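Local coordinates for small nuclear ribonucleoprotein homolog (Pyrobaculum aerophilum, PDB 1M5Q) that assembles through its Sm-like domain into a 14-mer of toroidal beta-sheets and probably binds RNA, at the interface of chains A and B. Numbering follows the deposited sequence. Chains: chain A/B, small nuclear ribonucleoprotein homolog.

Contact 1 and contact 2 lie about 20 Å apart, measured between the centres of their C-alpha atoms, at opposite ends of one seam between neighbouring Sm domains. On the chain A side they bracket strand 51-54, with A:Asn50 in contact 1 and A:Met55 in contact 2. On the chain B side they lie along strand 59-64, which contains B:Val60 of contact 2, and just beyond its end, at B:Thr65 of contact 1. The pairing is antiparallel: from contact 1 to contact 2 the numbering rises in chain A and falls in chain B. Repeated from copy to copy, such edge-to-edge joints can carry the beta-sheet around the toroid.

Contact 1: the interface of chains A and B. Residues chain A 50; chain B 65-67.
The side-chain amide of A:Asn50 sits against the backbone of B:Glu66 and the CD methylene and guanidinium NH1 of B:Arg67, at one end of the strand seam that joins neighbouring Sm-fold subunits. As modelled, its OD1 is 2.9 Å from the peptide oxygen O of B:Glu66. Two acceptors would then face each other, so the assignment is doubtful. The other end of the amide has the matching problem: ND2 lies 3.2 Å from NH1 of B:Arg67, nitrogen against nitrogen. Exchanging OD1 and ND2 would probably give B:Arg67 an acceptor and remove the oxygen-oxygen conflict, but the B:Glu66 oxygen sits over the amide face, and any bond to it would be poorly directed.

The amide and guanidinium planes are 76° apart and the two side chains cross at about a right angle, so they do not stack. CD of B:Arg67 passes over the same amide face, 3.9 Å from CG of A:Asn50. Bends at chi2 (-96°) and chi3 then bring NH1 round to the ND2 end, close to the amide plane. On the chain A side, CG points away from the backbone N (chi1 -178°), which extends the amide toward chain B. Without that amide, an alanine here would probably open a gap beside CD of B:Arg67, leave the guanidinium freer to turn and remove the chain A end of a water bridge.

Further out, that water, water 1, lies 2.7 Å from O of B:Glu66 and 3.3 Å from OD1 of A:Asn50. B:Thr65 backs the base of the side chain, with its carbonyl carbon C 4.0 Å from CB of A:Asn50. The loop 65-67, leaving strand 59-64, appears to set the direction of the B:Glu66 carbonyl.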
loop_
_atom_site.group_PDB
_atom_site.type_symbol
_atom_site.label_atom_id
_atom_site.label_comp_id
_atom_site.label_asym_id
_atom_site.label_seq_id
_atom_site.Cartn_x
_atom_site.Cartn_y
_atom_site.Cartn_z
ATOM N N ASN A 50 -26.196 10.839 22.203
ATOM C CA ASN A 50 -26.866 9.595 21.948
ATOM C C ASN A 50 -25.820 8.690 21.233
ATOM O O ASN A 50 -25.717 7.484 21.538
ATOM C CB ASN A 50 -28.073 9.839 21.026
ATOM C CG ASN A 50 -28.859 8.559 20.750
ATOM O OD1 ASN A 50 -28.894 8.074 19.624
ATOM N ND2 ASN A 50 -29.472 7.998 21.783
ATOM N N THR B 65 -27.163 13.834 18.769
ATOM C CA THR B 65 -27.928 13.879 20.000
ATOM C C THR B 65 -29.320 13.378 19.717
ATOM O O THR B 65 -30.200 13.482 20.586
ATOM C CB THR B 65 -28.034 15.336 20.583
ATOM O OG1 THR B 65 -28.536 16.203 19.574
ATOM C CG2 THR B 65 -26.677 15.847 21.025
ATOM N N GLU B 66 -29.539 12.835 18.518
ATOM C CA GLU B 66 -30.860 12.343 18.149
ATOM C C GLU B 66 -30.991 10.817 18.153
ATOM O O GLU B 66 -30.027 10.098 17.907
ATOM C CB GLU B 66 -31.227 12.791 16.743
ATOM C CG GLU B 66 -31.271 14.279 16.444
ATOM C CD GLU B 66 -31.657 14.527 14.982
ATOM O OE1 GLU B 66 -31.233 13.710 14.134
ATOM O OE2 GLU B 66 -32.363 15.522 14.666
ATOM N N ARG B 67 -32.209 10.330 18.393
ATOM C CA ARG B 67 -32.502 8.889 18.364
ATOM C C ARG B 67 -33.082 8.669 16.964
ATOM O O ARG B 67 -34.114 9.228 16.624
ATOM C CB ARG B 67 -33.564 8.535 19.404
ATOM C CG ARG B 67 -33.403 9.244 20.743
ATOM C CD ARG B 67 -32.668 8.380 21.741
ATOM N NE ARG B 67 -33.444 7.177 22.056
ATOM C CZ ARG B 67 -32.959 6.104 22.666
ATOM N NH1 ARG B 67 -31.686 6.056 23.043
ATOM N NH2 ARG B 67 -33.760 5.074 22.894
HETATM O O HOH W 1 -27.837 9.061 16.661
#

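Contact 2: the interface of chains A and B. Residues chain A 17, 19, 55, 58; chain B 18, 58-60.
A strand-edge joint of the Sm toroid, with a small apolar core beside it, brings A:Met55 and A:Tyr58 against B:Ile59 and B:Val60 and helps hold neighbouring subunits together in the 14-mer. At its centre, the backbone N of A:Met55, a selenomethionine, donates to O of B:Val60 over 3.1 Å. The bond is fairly straight, 158° at the hydrogen, though the donor is tilted 27° from the carbonyl plane.

B:Val60 is the wedge of the core. Its CG1 points toward chain A, anti to its own backbone N (chi1 -178°), and reaches CD1 of A:Leu17 at 3.7 Å. The same methyl meets the amide of A:Asn19, whose ND2 is 3.6 Å away. The other methyl, CG2, lies 3.9 Å above the plane of the A:Tyr58 ring, displaced toward its rim, and the two side chains cross at about a right angle.

The same face of the ring also meets the backbone, with O of B:Ile59 near CD1 of A:Tyr58. That oxygen faces the side chain of A:Met55 too, and CG of A:Met55 is 4.1 Å from CG2 of B:Ile59. The phenol end of A:Tyr58 reaches B:Ser18, in a loop of chain B, where OG of B:Ser18 donates a weak hydrogen bond to the tyrosine OH, 3.2 Å away.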
loop_
_atom_site.group_PDB
_atom_site.type_symbol
_atom_site.label_atom_id
_atom_site.label_comp_id
_atom_site.label_asym_id
_atom_site.label_seq_id
_atom_site.Cartn_x
_atom_site.Cartn_y
_atom_site.Cartn_z
ATOM N N LEU A 17 -8.936 10.293 23.402
ATOM C CA LEU A 17 -8.611 10.782 22.062
ATOM C C LEU A 17 -7.357 11.631 22.126
ATOM O O LEU A 17 -7.040 12.205 23.186
ATOM C CB LEU A 17 -9.801 11.598 21.504
ATOM C CG LEU A 17 -11.120 10.824 21.614
ATOM C CD1 LEU A 17 -12.258 11.488 20.872
ATOM C CD2 LEU A 17 -10.871 9.366 20.976
ATOM N N ASN A 19 -6.833 14.477 20.819
ATOM C CA ASN A 19 -7.062 15.913 20.953
ATOM C C ASN A 19 -7.285 16.213 22.447
ATOM O O ASN A 19 -7.637 17.338 22.813
ATOM C CB ASN A 19 -8.296 16.379 20.158
ATOM C CG ASN A 19 -9.572 15.757 20.652
ATOM O OD1 ASN A 19 -9.565 14.845 21.482
ATOM N ND2 ASN A 19 -10.678 16.230 20.130
HETATM N N MSE A 55 -13.289 8.170 15.007
HETATM C CA MSE A 55 -12.361 7.730 13.953
HETATM C C MSE A 55 -11.120 7.089 14.574
HETATM O O MSE A 55 -10.438 7.691 15.420
HETATM C CB MSE A 55 -11.927 8.923 13.105
HETATM C CG MSE A 55 -13.104 9.697 12.570
HETATM SE SE MSE A 55 -13.958 8.938 10.992
HETATM C CE MSE A 55 -12.932 9.693 9.529
ATOM N N TYR A 58 -7.545 8.839 15.744
ATOM C CA TYR A 58 -7.435 9.744 16.891
ATOM C C TYR A 58 -7.592 9.052 18.224
ATOM O O TYR A 58 -7.587 9.697 19.281
ATOM C CB TYR A 58 -8.466 10.878 16.728
ATOM C CG TYR A 58 -8.061 11.813 15.624
ATOM C CD1 TYR A 58 -8.529 11.658 14.306
ATOM C CD2 TYR A 58 -7.103 12.792 15.866
ATOM C CE1 TYR A 58 -8.018 12.468 13.251
ATOM C CE2 TYR A 58 -6.603 13.599 14.853
ATOM C CZ TYR A 58 -7.047 13.444 13.547
ATOM O OH TYR A 58 -6.455 14.253 12.563
ATOM N N SER B 18 -9.545 18.134 14.191
ATOM C CA SER B 18 -8.240 18.045 14.818
ATOM C C SER B 18 -7.654 19.410 15.162
ATOM O O SER B 18 -6.877 19.575 16.107
ATOM C CB SER B 18 -7.334 17.339 13.829
ATOM O OG SER B 18 -6.328 16.715 14.539
ATOM N N TYR B 58 -8.758 14.785 9.217
ATOM C CA TYR B 58 -8.834 15.733 10.346
ATOM C C TYR B 58 -10.062 15.596 11.215
ATOM O O TYR B 58 -10.261 16.375 12.148
ATOM C CB TYR B 58 -8.744 17.190 9.829
ATOM C CG TYR B 58 -7.349 17.517 9.326
ATOM C CD1 TYR B 58 -7.000 17.348 7.984
ATOM C CD2 TYR B 58 -6.350 17.886 10.225
ATOM C CE1 TYR B 58 -5.648 17.529 7.551
ATOM C CE2 TYR B 58 -5.022 18.082 9.819
ATOM C CZ TYR B 58 -4.684 17.898 8.488
ATOM O OH TYR B 58 -3.370 18.091 8.132
ATOM N N ILE B 59 -10.872 14.598 10.933
ATOM C CA ILE B 59 -12.070 14.374 11.742
ATOM C C ILE B 59 -11.750 13.480 12.937
ATOM O O ILE B 59 -11.280 12.336 12.762
ATOM C CB ILE B 59 -13.158 13.713 10.893
ATOM C CG1 ILE B 59 -13.458 14.593 9.701
ATOM C CG2 ILE B 59 -14.420 13.449 11.722
ATOM C CD1 ILE B 59 -14.404 13.899 8.649
ATOM N N VAL B 60 -11.990 13.986 14.141
ATOM C CA VAL B 60 -11.749 13.232 15.392
ATOM C C VAL B 60 -13.014 12.390 15.676
ATOM O O VAL B 60 -12.926 11.167 15.879
ATOM C CB VAL B 60 -11.426 14.197 16.631
ATOM C CG1 VAL B 60 -11.128 13.391 17.883
ATOM C CG2 VAL B 60 -10.238 15.143 16.285
#